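Side-chain contacts in cysteine synthase (Helicobacter pylori, PDB 6AHI), which makes L-cysteine and acetate from O-acetyl-L-serine and hydrogen sulfide with the help of pyridoxal 5'-phosphate, and also has cystathionine beta-synthase activity: residues A34-E37 against H38-P41; E242-S245 against D246-F250; M2-T5 against T6-D9; Q166-G169 against T170-S174; R298-S301 against K302-L306. All coordinates share one frame; numbering follows the deposited sequence.

Followed from the N terminus, the five contacts come in series, none enclosing or crossing another, and each closes a short turn in one continuous piece of chain. Contact 3 turns the chain from strand 3-4 into a 3-10 segment whose M7 packs on P41 of contact 1. Contact 1 ends strand 31-36, and its K35 forms a salt bridge with E167 of contact 4, where helix 160-168 gives way to the run-up to strand 174-178. Contact 2 joins edge strand 240-244 to helix 246-260, and F250 of that helix touches I304 of contact 5, the C-terminal turn. All but contact 2 also touch the second subunit.

Contact 1: A34-E37 against H38-P41; sequences AKLE and HLNP
L36 lies alongside H38, the two side chains pointing the same way, and its CB comes 3.7 Å from CE1 of the imidazole. L39 runs beside L36 too, with L36 CB 3.9 Å from L39 CD1, while L39 CD2 sits over one face of the H38 ring, offset toward its rim. Leucines suit this cluster because their branches give apolar carbon both to each other and to the imidazole. The polar grip is on the carbonyl of E37. N40 ND2 donates to E37 O at 2.8 Å, in the carbonyl plane and on a lone pair, whereas N40 N reaches the same oxygen from above that plane. ND2 also gives a bond to E37 OE1, again 2.8 Å, which lies in the amide plane but is met from above the carboxylate. Both ND2 bonds are bent (134° and 142°), as expected of one amide group shared between two acceptors. The E37 chain bends at chi2 (-62°), folding the acid back toward the amide; T14 and R48 hold its two oxygens as well, so the buried carboxylate is probably kept ionised. The turn closes strand 31-36, which lies between strands 16-19 and 287-292, with helix 160-168 touching K35 and E37.

Contact 2: E242-S245 against D246-F250; sequences ETIS and DEEGF
With its chi1 at 67°, S245 places OG between its own backbone N and carbonyl carbon, the crowded position, and from there the hydroxyl oxygen reaches over the first turn of the helix. E248 N donates to S245 OG at 3.1 Å with an N-H...O angle of 156°. The E248 chain leaves with CG opposite the backbone N and runs extended; its CB lies 3.3 Å from S245 OG, covering the serine oxygen from the helix side, while the distant carboxylate goes to K277. One residue further on, G249 N gives a 2.9 Å bond to S245 O, the first i to i+4 main-chain bond of the helix. S245 is therefore the N-cap of helix 246-260, and serine suits the place because its short hydroxyl side chain can fold back to accept from an amide in the first turn. This strand-turn-helix step links edge strand 240-244 of the mixed sheet to its following helix, and the two short segments run nearly perpendicular, at 87°. I244 braces the corner from the strand side: its CG2 meets G249 N at 3.7 Å and E248 CB at 4.2 Å, and the lack of a side chain on G249 allows the methyl to approach the helix backbone. The I244 side chain also touches V273 of helix 266-281 and V204 of strand 200-206. The D246 carboxylate accepts from the backbone N of E220 through OD2 and of I221 through OD1, which joins the first turn of the helix to the loop holding E220 and I221.

Contact 3: M2-T5 against T6-D9; sequences MIIT and TMQD
Past the short strand 3-4, the chain turns through T5 and T6 into a 3-10 segment, where D9 N bonds back to T6 O at 3.0 Å. I4 faces the inside of this bend. Its gamma carbons divide the work: CG1 (chi1 68°) carries CD1 to M7 SD at 3.7 Å, while CG2 meets D9 CB, also at 3.7 Å, the I4 and D9 side chains sliding past each other in opposite directions. Beta-branching thus lets one residue touch two points on the turn. M7, bent at both chi2 and chi3, brings its sulfur to the tip of I4. M2 reaches across to place its CE 3.8 Å from D9 O, an unbranched chain long enough, when extended, to reach the far side of the bend. T6 works through its oxygen: OG1 accepts from Q8 N at 3.3 Å, closing an ST turn. On the other subunit, P15 packs against M2 and F17 against I4, while I3 and I4 pair in parallel with a strand there. T6 and its ST turn thus stand at the head of the 3-10 segment, beside a beta ladder that continues across the dimer interface.

Contact 4: Q166-G169 against T170-S174; sequences QELG and TNLTS
L168 O, the last carbonyl of helix 160-168, accepts from a water at 2.5 Å, and the same water accepts from N171 N at 2.9 Å. This water bridge spans the turn after the helix, joining a helix-end oxygen to an amide three residues on. G169 makes the bend: its phi of 73° is positive, a region that favours glycine, and it takes the chain out of the helix. On the apolar side of the turn two leucines meet, L168 CD1 and L172 CD2 standing 4.2 Å apart, with the side chains crossing at about a right angle. Each sets its CG opposite the carbonyl carbon (chi1 -59° and -61°), and L172 CD1 also lies 4.0 Å from G169 O. L168 continues onto L289 of strand 287-292 and onto I3 of the second subunit, while L172 meets I199. N171 is the centre of an inverse gamma turn and takes part in the bridge through its backbone N. The contact pairs a light apolar touch toward the protein with a hydrated surface side, so water takes the place of a direct main-chain bond across this helix exit.

Contact 5: R298-S301 against K302-L306; sequences RYLS and KGIYL
I304 packs against Y299 and L300 at once. Its CB lies 3.8 Å from Y299 CB, and its CG2 the same distance from L300 CD2, the side chains crossing at a slant in both pairs. With CG1 opposite the backbone N (chi1 -175°), CD1 also reaches Y299 CB, while CG2 covers one face of the Y305 ring near its rim. L300 CD2 approaches Y305 CD2 to 3.8 Å, so the single methyl CD2 of L300 serves both partners. K302 CD lies near the plane of the Y299 ring, at its edge. Main-chain bonds hold this shell: K302 N meets Y299 O at 3.0 Å and G303 N meets L300 O at 3.1 Å, both i to i-3, and I304 N adds a weak bond to Y299 O. G303, with a phi of 71°, suits the sharp bend that follows. Farther out, Y299 OH is held by D294 and K104, S301 OG by E103, and I304 rests on F250 and T253 of helix 246-260. The bonds from K302 N and G303 N give the 3-10 pattern, which leads into a type I beta turn from G303 to L306, and Y299 comes close to N76, which by similarity binds pyridoxal phosphate.

Contact 1: A34-E37 against H38-P41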
loop_
_atom_site.group_PDB
_atom_site.type_symbol
_atom_site.label_atom_id
_atom_site.label_comp_id
_atom_site.label_asym_id
_atom_site.label_seq_id
_atom_site.Cartn_x
_atom_site.Cartn_y
_atom_site.Cartn_z
ATOM N N ALA A 34 3.375 -11.939 12.505
ATOM C CA ALA A 34 3.987 -11.420 11.326
ATOM C C ALA A 34 4.008 -9.909 11.409
ATOM O O ALA A 34 2.964 -9.237 11.457
ATOM C CB ALA A 34 3.268 -11.852 10.082
ATOM N N LYS A 35 5.230 -9.382 11.387
ATOM C CA LYS A 35 5.426 -7.970 11.287
ATOM C C LYS A 35 5.134 -7.532 9.849
ATOM O O LYS A 35 5.746 -8.039 8.922
ATOM C CB LYS A 35 6.840 -7.676 11.773
ATOM C CG LYS A 35 7.175 -6.211 11.835
ATOM C CD LYS A 35 6.487 -5.494 12.924
ATOM C CE LYS A 35 7.245 -4.240 13.291
ATOM N NZ LYS A 35 6.366 -3.278 13.968
ATOM N N LEU A 36 4.168 -6.617 9.687
ATOM C CA LEU A 36 3.624 -6.241 8.393
ATOM C C LEU A 36 4.384 -5.036 7.797
ATOM O O LEU A 36 3.830 -3.926 7.692
ATOM C CB LEU A 36 2.135 -5.915 8.550
ATOM C CG LEU A 36 1.277 -7.037 9.127
ATOM C CD1 LEU A 36 -0.193 -6.660 9.036
ATOM C CD2 LEU A 36 1.570 -8.345 8.402
ATOM N N GLU A 37 5.576 -5.317 7.288
ATOM C CA GLU A 37 6.481 -4.315 6.761
ATOM C C GLU A 37 6.052 -3.849 5.377
ATOM O O GLU A 37 6.515 -2.837 4.915
ATOM C CB GLU A 37 7.883 -4.889 6.743
ATOM C CG GLU A 37 8.437 -4.977 8.146
ATOM C CD GLU A 37 8.562 -3.611 8.803
ATOM O OE1 GLU A 37 9.256 -2.727 8.208
ATOM O OE2 GLU A 37 7.930 -3.383 9.883
ATOM N N HIS A 38 5.135 -4.581 4.752
ATOM C CA HIS A 38 4.579 -4.190 3.464
ATOM C C HIS A 38 3.723 -2.922 3.592
ATOM O O HIS A 38 3.444 -2.290 2.550
ATOM C CB HIS A 38 3.816 -5.355 2.831
ATOM C CG HIS A 38 2.505 -5.691 3.473
ATOM N ND1 HIS A 38 2.407 -6.142 4.775
ATOM C CD2 HIS A 38 1.253 -5.666 2.976
ATOM C CE1 HIS A 38 1.134 -6.376 5.047
ATOM N NE2 HIS A 38 0.408 -6.108 3.952
ATOM N N LEU A 39 3.306 -2.559 4.822
ATOM C CA LEU A 39 2.475 -1.401 5.006
ATOM C C LEU A 39 3.313 -0.128 5.192
ATOM O O LEU A 39 2.750 0.922 5.369
ATOM C CB LEU A 39 1.518 -1.618 6.180
ATOM C CG LEU A 39 0.612 -2.843 6.036
ATOM C CD1 LEU A 39 -0.255 -3.058 7.264
ATOM C CD2 LEU A 39 -0.264 -2.725 4.804
ATOM N N ASN A 40 4.645 -0.212 5.090
ATOM C CA ASN A 40 5.475 0.988 4.976
ATOM C C ASN A 40 5.080 1.782 3.724
ATOM O O ASN A 40 4.606 1.223 2.735
ATOM C CB ASN A 40 6.958 0.627 4.901
ATOM C CG ASN A 40 7.515 0.275 6.265
ATOM O OD1 ASN A 40 7.525 1.113 7.157
ATOM N ND2 ASN A 40 7.992 -0.950 6.429
ATOM N N PRO A 41 5.302 3.114 3.702
ATOM C CA PRO A 41 4.849 3.948 2.580
ATOM C C PRO A 41 5.510 3.648 1.228
ATOM O O PRO A 41 4.909 3.936 0.190
ATOM C CB PRO A 41 5.169 5.383 3.048
ATOM C CG PRO A 41 6.269 5.200 4.083
ATOM C CD PRO A 41 5.896 3.909 4.791
#

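Contact 2: E242-S245 against D246-F250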
loop_
_atom_site.group_PDB
_atom_site.type_symbol
_atom_site.label_atom_id
_atom_site.label_comp_id
_atom_site.label_asym_id
_atom_site.label_seq_id
_atom_site.Cartn_x
_atom_site.Cartn_y
_atom_site.Cartn_z
ATOM N N GLU A 242 15.329 -22.966 6.134
ATOM C CA GLU A 242 14.176 -23.626 5.601
ATOM C C GLU A 242 14.124 -23.312 4.094
ATOM O O GLU A 242 14.099 -22.122 3.725
ATOM C CB GLU A 242 12.959 -23.166 6.411
ATOM C CG GLU A 242 11.725 -24.019 6.213
ATOM C CD GLU A 242 11.765 -25.408 6.845
ATOM O OE1 GLU A 242 11.839 -25.496 8.070
ATOM O OE2 GLU A 242 11.740 -26.402 6.085
ATOM N N THR A 243 14.120 -24.357 3.256
ATOM C CA THR A 243 14.048 -24.230 1.800
ATOM C C THR A 243 12.600 -24.430 1.371
ATOM O O THR A 243 12.033 -25.482 1.618
ATOM C CB THR A 243 14.915 -25.261 1.060
ATOM O OG1 THR A 243 16.247 -25.197 1.550
ATOM C CG2 THR A 243 14.936 -25.049 -0.437
ATOM N N ILE A 244 12.020 -23.406 0.740
ATOM C CA ILE A 244 10.610 -23.398 0.331
ATOM C C ILE A 244 10.538 -23.465 -1.190
ATOM O O ILE A 244 11.133 -22.664 -1.890
ATOM C CB ILE A 244 9.915 -22.140 0.878
ATOM C CG1 ILE A 244 10.063 -22.038 2.396
ATOM C CG2 ILE A 244 8.466 -22.091 0.444
ATOM C CD1 ILE A 244 9.507 -23.208 3.156
ATOM N N SER A 245 9.792 -24.445 -1.691
ATOM C CA SER A 245 9.532 -24.544 -3.133
ATOM C C SER A 245 8.669 -23.363 -3.585
ATOM O O SER A 245 7.930 -22.775 -2.793
ATOM C CB SER A 245 8.881 -25.845 -3.450
ATOM O OG SER A 245 7.576 -25.908 -2.907
ATOM N N ASP A 246 8.781 -23.015 -4.868
ATOM C CA ASP A 246 7.950 -22.010 -5.457
ATOM C C ASP A 246 6.486 -22.414 -5.307
ATOM O O ASP A 246 5.664 -21.566 -4.999
ATOM C CB ASP A 246 8.285 -21.794 -6.938
ATOM C CG ASP A 246 9.576 -21.026 -7.155
ATOM O OD1 ASP A 246 9.968 -20.285 -6.228
ATOM O OD2 ASP A 246 10.182 -21.175 -8.252
ATOM N N GLU A 247 6.166 -23.691 -5.544
ATOM C CA GLU A 247 4.779 -24.145 -5.440
ATOM C C GLU A 247 4.220 -23.825 -4.041
ATOM O O GLU A 247 3.124 -23.323 -3.901
ATOM C CB GLU A 247 4.642 -25.642 -5.719
ATOM C CG GLU A 247 3.262 -26.019 -6.231
ATOM C CD GLU A 247 2.939 -25.666 -7.683
ATOM O OE1 GLU A 247 3.793 -25.086 -8.409
ATOM O OE2 GLU A 247 1.818 -25.996 -8.112
ATOM N N GLU A 248 4.984 -24.142 -3.003
ATOM C CA GLU A 248 4.512 -23.963 -1.630
ATOM C C GLU A 248 4.448 -22.466 -1.269
ATOM O O GLU A 248 3.499 -22.021 -0.639
ATOM C CB GLU A 248 5.388 -24.755 -0.667
ATOM C CG GLU A 248 4.668 -25.117 0.614
ATOM C CD GLU A 248 5.408 -26.075 1.536
ATOM O OE1 GLU A 248 6.660 -26.026 1.560
ATOM O OE2 GLU A 248 4.728 -26.851 2.253
ATOM N N GLY A 249 5.462 -21.700 -1.660
ATOM C CA GLY A 249 5.539 -20.277 -1.352
ATOM C C GLY A 249 4.417 -19.484 -2.013
ATOM O O GLY A 249 3.791 -18.648 -1.387
ATOM N N PHE A 250 4.138 -19.765 -3.286
ATOM C CA PHE A 250 3.072 -19.089 -3.989
ATOM C C PHE A 250 1.707 -19.552 -3.443
ATOM O O PHE A 250 0.778 -18.763 -3.362
ATOM C CB PHE A 250 3.223 -19.241 -5.513
ATOM C CG PHE A 250 4.151 -18.222 -6.126
ATOM C CD1 PHE A 250 3.696 -16.948 -6.447
ATOM C CD2 PHE A 250 5.503 -18.498 -6.303
ATOM C CE1 PHE A 250 4.552 -15.985 -6.973
ATOM C CE2 PHE A 250 6.356 -17.543 -6.850
ATOM C CZ PHE A 250 5.883 -16.291 -7.196
#

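Contact 3: M2-T5 against T6-D9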
loop_
_atom_site.group_PDB
_atom_site.type_symbol
_atom_site.label_atom_id
_atom_site.label_comp_id
_atom_site.label_asym_id
_atom_site.label_seq_id
_atom_site.Cartn_x
_atom_site.Cartn_y
_atom_site.Cartn_z
ATOM N N MET A 2 -2.012 11.297 12.434
ATOM C CA MET A 2 -0.996 12.378 12.550
ATOM C C MET A 2 -1.016 13.289 11.305
ATOM O O MET A 2 -1.566 12.935 10.270
ATOM C CB MET A 2 0.418 11.789 12.696
ATOM C CG MET A 2 0.836 10.894 11.554
ATOM S SD MET A 2 2.229 9.785 11.953
ATOM C CE MET A 2 2.351 8.831 10.438
ATOM N N ILE A 3 -0.405 14.466 11.427
ATOM C CA ILE A 3 -0.204 15.385 10.335
ATOM C C ILE A 3 1.269 15.272 9.935
ATOM O O ILE A 3 2.124 15.427 10.788
ATOM C CB ILE A 3 -0.610 16.808 10.742
ATOM C CG1 ILE A 3 -2.086 16.884 11.140
ATOM C CG2 ILE A 3 -0.280 17.792 9.642
ATOM C CD1 ILE A 3 -2.519 18.237 11.654
ATOM N N ILE A 4 1.546 14.967 8.661
ATOM C CA ILE A 4 2.906 14.778 8.166
ATOM C C ILE A 4 3.209 15.738 7.001
ATOM O O ILE A 4 2.319 16.228 6.307
ATOM C CB ILE A 4 3.138 13.315 7.765
ATOM C CG1 ILE A 4 2.338 12.901 6.537
ATOM C CG2 ILE A 4 2.849 12.384 8.923
ATOM C CD1 ILE A 4 2.441 11.436 6.247
ATOM N N THR A 5 4.498 16.090 6.861
ATOM C CA THR A 5 4.959 17.005 5.820
ATOM C C THR A 5 5.976 16.284 4.929
ATOM O O THR A 5 6.452 16.849 3.972
ATOM C CB THR A 5 5.555 18.311 6.375
ATOM O OG1 THR A 5 6.661 17.976 7.211
ATOM C CG2 THR A 5 4.565 19.160 7.147
ATOM N N THR A 6 6.250 15.020 5.247
ATOM C CA THR A 6 7.145 14.163 4.501
ATOM C C THR A 6 6.668 12.717 4.677
ATOM O O THR A 6 6.252 12.326 5.778
ATOM C CB THR A 6 8.602 14.360 4.971
ATOM O OG1 THR A 6 9.395 13.297 4.470
ATOM C CG2 THR A 6 8.792 14.306 6.471
ATOM N N MET A 7 6.683 11.934 3.595
ATOM C CA MET A 7 6.189 10.551 3.689
ATOM C C MET A 7 7.136 9.701 4.562
ATOM O O MET A 7 6.769 8.658 5.077
ATOM C CB MET A 7 6.035 9.948 2.293
ATOM C CG MET A 7 4.697 10.303 1.646
ATOM S SD MET A 7 3.263 10.293 2.794
ATOM C CE MET A 7 3.010 8.535 2.990
ATOM N N GLN A 8 8.360 10.207 4.762
ATOM C CA GLN A 8 9.326 9.632 5.676
ATOM C C GLN A 8 8.806 9.540 7.091
ATOM O O GLN A 8 9.164 8.585 7.776
ATOM C CB GLN A 8 10.541 10.531 5.791
ATOM C CG GLN A 8 11.505 10.328 4.662
ATOM C CD GLN A 8 12.838 10.620 5.281
ATOM O OE1 GLN A 8 13.218 9.984 6.271
ATOM N NE2 GLN A 8 13.528 11.598 4.709
ATOM N N ASP A 9 7.981 10.504 7.503
ATOM C CA ASP A 9 7.399 10.508 8.836
ATOM C C ASP A 9 6.521 9.259 9.066
ATOM O O ASP A 9 6.146 8.948 10.195
ATOM C CB ASP A 9 6.537 11.757 9.083
ATOM C CG ASP A 9 7.252 13.088 9.316
ATOM O OD1 ASP A 9 8.491 13.077 9.529
ATOM O OD2 ASP A 9 6.544 14.150 9.281
#

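Contact 4: Q166-G169 against T170-S174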
loop_
_atom_site.group_PDB
_atom_site.type_symbol
_atom_site.label_atom_id
_atom_site.label_comp_id
_atom_site.label_asym_id
_atom_site.label_seq_id
_atom_site.Cartn_x
_atom_site.Cartn_y
_atom_site.Cartn_z
ATOM N N GLN A 166 9.154 -3.928 21.684
ATOM C CA GLN A 166 8.180 -3.015 22.345
ATOM C C GLN A 166 6.752 -3.553 22.218
ATOM O O GLN A 166 6.001 -3.456 23.150
ATOM C CB GLN A 166 8.195 -1.617 21.738
ATOM C CG GLN A 166 9.404 -0.798 22.144
ATOM C CD GLN A 166 9.334 0.609 21.601
ATOM O OE1 GLN A 166 8.253 1.151 21.343
ATOM N NE2 GLN A 166 10.503 1.209 21.420
ATOM N N GLU A 167 6.384 -4.101 21.052
ATOM C CA GLU A 167 5.017 -4.578 20.786
ATOM C C GLU A 167 4.807 -5.990 21.367
ATOM O O GLU A 167 3.719 -6.318 21.812
ATOM C CB GLU A 167 4.710 -4.737 19.289
ATOM C CG GLU A 167 4.738 -3.482 18.436
ATOM C CD GLU A 167 4.640 -3.762 16.931
ATOM O OE1 GLU A 167 5.649 -4.284 16.389
ATOM O OE2 GLU A 167 3.531 -3.488 16.309
ATOM N N LEU A 168 5.797 -6.884 21.252
ATOM C CA LEU A 168 5.547 -8.292 21.565
ATOM C C LEU A 168 6.203 -8.748 22.861
ATOM O O LEU A 168 5.880 -9.828 23.326
ATOM C CB LEU A 168 6.044 -9.178 20.421
ATOM C CG LEU A 168 5.411 -8.918 19.062
ATOM C CD1 LEU A 168 5.977 -9.898 18.046
ATOM C CD2 LEU A 168 3.885 -8.993 19.146
ATOM N N GLY A 169 7.123 -7.961 23.422
ATOM C CA GLY A 169 7.881 -8.382 24.601
ATOM C C GLY A 169 8.937 -9.444 24.270
ATOM O O GLY A 169 9.346 -9.630 23.087
ATOM N N THR A 170 9.342 -10.194 25.295
ATOM C CA THR A 170 10.427 -11.115 25.200
ATOM C C THR A 170 9.936 -12.567 25.141
ATOM O O THR A 170 10.751 -13.443 25.066
ATOM C CB THR A 170 11.419 -10.919 26.354
ATOM O OG1 THR A 170 10.770 -11.211 27.586
ATOM C CG2 THR A 170 12.020 -9.527 26.390
ATOM N N ASN A 171 8.622 -12.818 25.126
ATOM C CA ASN A 171 8.075 -14.197 25.030
ATOM C C ASN A 171 8.017 -14.613 23.551
ATOM O O ASN A 171 6.926 -14.745 22.929
ATOM C CB ASN A 171 6.718 -14.355 25.725
ATOM C CG ASN A 171 6.329 -15.808 25.936
ATOM O OD1 ASN A 171 7.168 -16.666 26.184
ATOM N ND2 ASN A 171 5.048 -16.104 25.813
ATOM N N LEU A 172 9.208 -14.767 22.972
ATOM C CA LEU A 172 9.349 -15.264 21.615
ATOM C C LEU A 172 10.259 -16.491 21.629
ATOM O O LEU A 172 11.352 -16.472 22.195
ATOM C CB LEU A 172 9.919 -14.175 20.716
ATOM C CG LEU A 172 9.079 -12.914 20.585
ATOM C CD1 LEU A 172 9.865 -11.892 19.780
ATOM C CD2 LEU A 172 7.714 -13.197 19.930
ATOM N N THR A 173 9.808 -17.530 20.945
ATOM C CA THR A 173 10.453 -18.809 20.916
ATOM C C THR A 173 11.411 -18.875 19.712
ATOM O O THR A 173 12.499 -19.461 19.798
ATOM C CB THR A 173 9.419 -19.936 20.802
ATOM O OG1 THR A 173 8.355 -19.705 21.736
ATOM C CG2 THR A 173 10.038 -21.295 21.017
ATOM N N SER A 174 10.988 -18.277 18.599
ATOM C CA SER A 174 11.691 -18.391 17.352
ATOM C C SER A 174 11.472 -17.127 16.500
ATOM O O SER A 174 10.415 -16.480 16.533
ATOM C CB SER A 174 11.230 -19.648 16.633
ATOM O OG SER A 174 11.971 -19.801 15.411
HETATM O O HOH W 1 6.185 -11.272 25.371
#

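Contact 5: R298-S301 against K302-L306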
loop_
_atom_site.group_PDB
_atom_site.type_symbol
_atom_site.label_atom_id
_atom_site.label_comp_id
_atom_site.label_asym_id
_atom_site.label_seq_id
_atom_site.Cartn_x
_atom_site.Cartn_y
_atom_site.Cartn_z
ATOM N N ARG A 298 3.099 -5.147 -6.718
ATOM C CA ARG A 298 4.166 -4.960 -7.709
ATOM C C ARG A 298 4.424 -6.269 -8.478
ATOM O O ARG A 298 5.275 -6.281 -9.339
ATOM C CB ARG A 298 5.458 -4.472 -7.035
ATOM C CG ARG A 298 5.502 -2.993 -6.653
ATOM C CD ARG A 298 4.767 -2.622 -5.404
ATOM N NE ARG A 298 4.917 -1.220 -5.018
ATOM C CZ ARG A 298 5.780 -0.759 -4.111
ATOM N NH1 ARG A 298 6.764 -1.528 -3.669
ATOM N NH2 ARG A 298 5.652 0.477 -3.665
ATOM N N TYR A 299 3.656 -7.335 -8.227
ATOM C CA TYR A 299 3.855 -8.593 -8.877
ATOM C C TYR A 299 2.599 -9.075 -9.609
ATOM O O TYR A 299 2.591 -10.184 -10.131
ATOM C CB TYR A 299 4.314 -9.661 -7.885
ATOM C CG TYR A 299 5.498 -9.265 -7.045
ATOM C CD1 TYR A 299 6.800 -9.342 -7.525
ATOM C CD2 TYR A 299 5.304 -8.794 -5.757
ATOM C CE1 TYR A 299 7.877 -8.971 -6.731
ATOM C CE2 TYR A 299 6.366 -8.443 -4.940
ATOM C CZ TYR A 299 7.657 -8.519 -5.433
ATOM O OH TYR A 299 8.688 -8.174 -4.602
ATOM N N LEU A 300 1.587 -8.220 -9.756
ATOM C CA LEU A 300 0.346 -8.656 -10.416
ATOM C C LEU A 300 0.601 -8.963 -11.901
ATOM O O LEU A 300 -0.023 -9.863 -12.419
ATOM C CB LEU A 300 -0.752 -7.604 -10.217
ATOM C CG LEU A 300 -1.201 -7.432 -8.761
ATOM C CD1 LEU A 300 -2.107 -6.233 -8.567
ATOM C CD2 LEU A 300 -1.895 -8.695 -8.275
ATOM N N SER A 301 1.532 -8.253 -12.552
ATOM C CA SER A 301 1.873 -8.519 -13.980
ATOM C C SER A 301 2.557 -9.887 -14.142
ATOM O O SER A 301 2.648 -10.406 -15.242
ATOM C CB SER A 301 2.726 -7.419 -14.570
ATOM O OG SER A 301 3.955 -7.303 -13.874
ATOM N N LYS A 302 3.071 -10.445 -13.052
ATOM C CA LYS A 302 3.747 -11.721 -13.081
ATOM C C LYS A 302 2.829 -12.848 -12.597
ATOM O O LYS A 302 3.298 -13.955 -12.411
ATOM C CB LYS A 302 4.997 -11.647 -12.210
ATOM C CG LYS A 302 5.942 -10.510 -12.571
ATOM C CD LYS A 302 7.170 -10.492 -11.680
ATOM C CE LYS A 302 8.394 -9.867 -12.323
ATOM N NZ LYS A 302 8.977 -10.730 -13.380
ATOM N N GLY A 303 1.533 -12.573 -12.414
ATOM C CA GLY A 303 0.596 -13.636 -12.077
ATOM C C GLY A 303 0.782 -14.157 -10.655
ATOM O O GLY A 303 0.498 -15.326 -10.352
ATOM N N ILE A 304 1.227 -13.279 -9.757
ATOM C CA ILE A 304 1.421 -13.659 -8.364
ATOM C C ILE A 304 0.211 -14.465 -7.855
ATOM O O ILE A 304 0.417 -15.421 -7.114
ATOM C CB ILE A 304 1.737 -12.446 -7.460
ATOM C CG1 ILE A 304 2.056 -12.898 -6.039
ATOM C CG2 ILE A 304 0.634 -11.395 -7.475
ATOM C CD1 ILE A 304 2.660 -11.819 -5.168
ATOM N N TYR A 305 -1.022 -14.085 -8.215
ATOM C CA TYR A 305 -2.225 -14.729 -7.675
ATOM C C TYR A 305 -2.852 -15.764 -8.638
ATOM O O TYR A 305 -3.994 -16.144 -8.437
ATOM C CB TYR A 305 -3.229 -13.656 -7.235
ATOM C CG TYR A 305 -2.833 -12.906 -5.985
ATOM C CD1 TYR A 305 -2.406 -13.574 -4.850
ATOM C CD2 TYR A 305 -2.870 -11.521 -5.929
ATOM C CE1 TYR A 305 -2.028 -12.893 -3.697
ATOM C CE2 TYR A 305 -2.504 -10.824 -4.782
ATOM C CZ TYR A 305 -2.109 -11.509 -3.655
ATOM O OH TYR A 305 -1.742 -10.837 -2.526
ATOM N N LEU A 306 -2.106 -16.295 -9.613
ATOM C CA LEU A 306 -2.578 -17.441 -10.428
ATOM C C LEU A 306 -1.982 -18.747 -9.875
ATOM O O LEU A 306 -2.398 -19.861 -10.250
ATOM C CB LEU A 306 -2.216 -17.152 -11.888
ATOM C CG LEU A 306 -2.760 -15.814 -12.402
ATOM C CD1 LEU A 306 -2.208 -15.443 -13.772
ATOM C CD2 LEU A 306 -4.282 -15.819 -12.434
#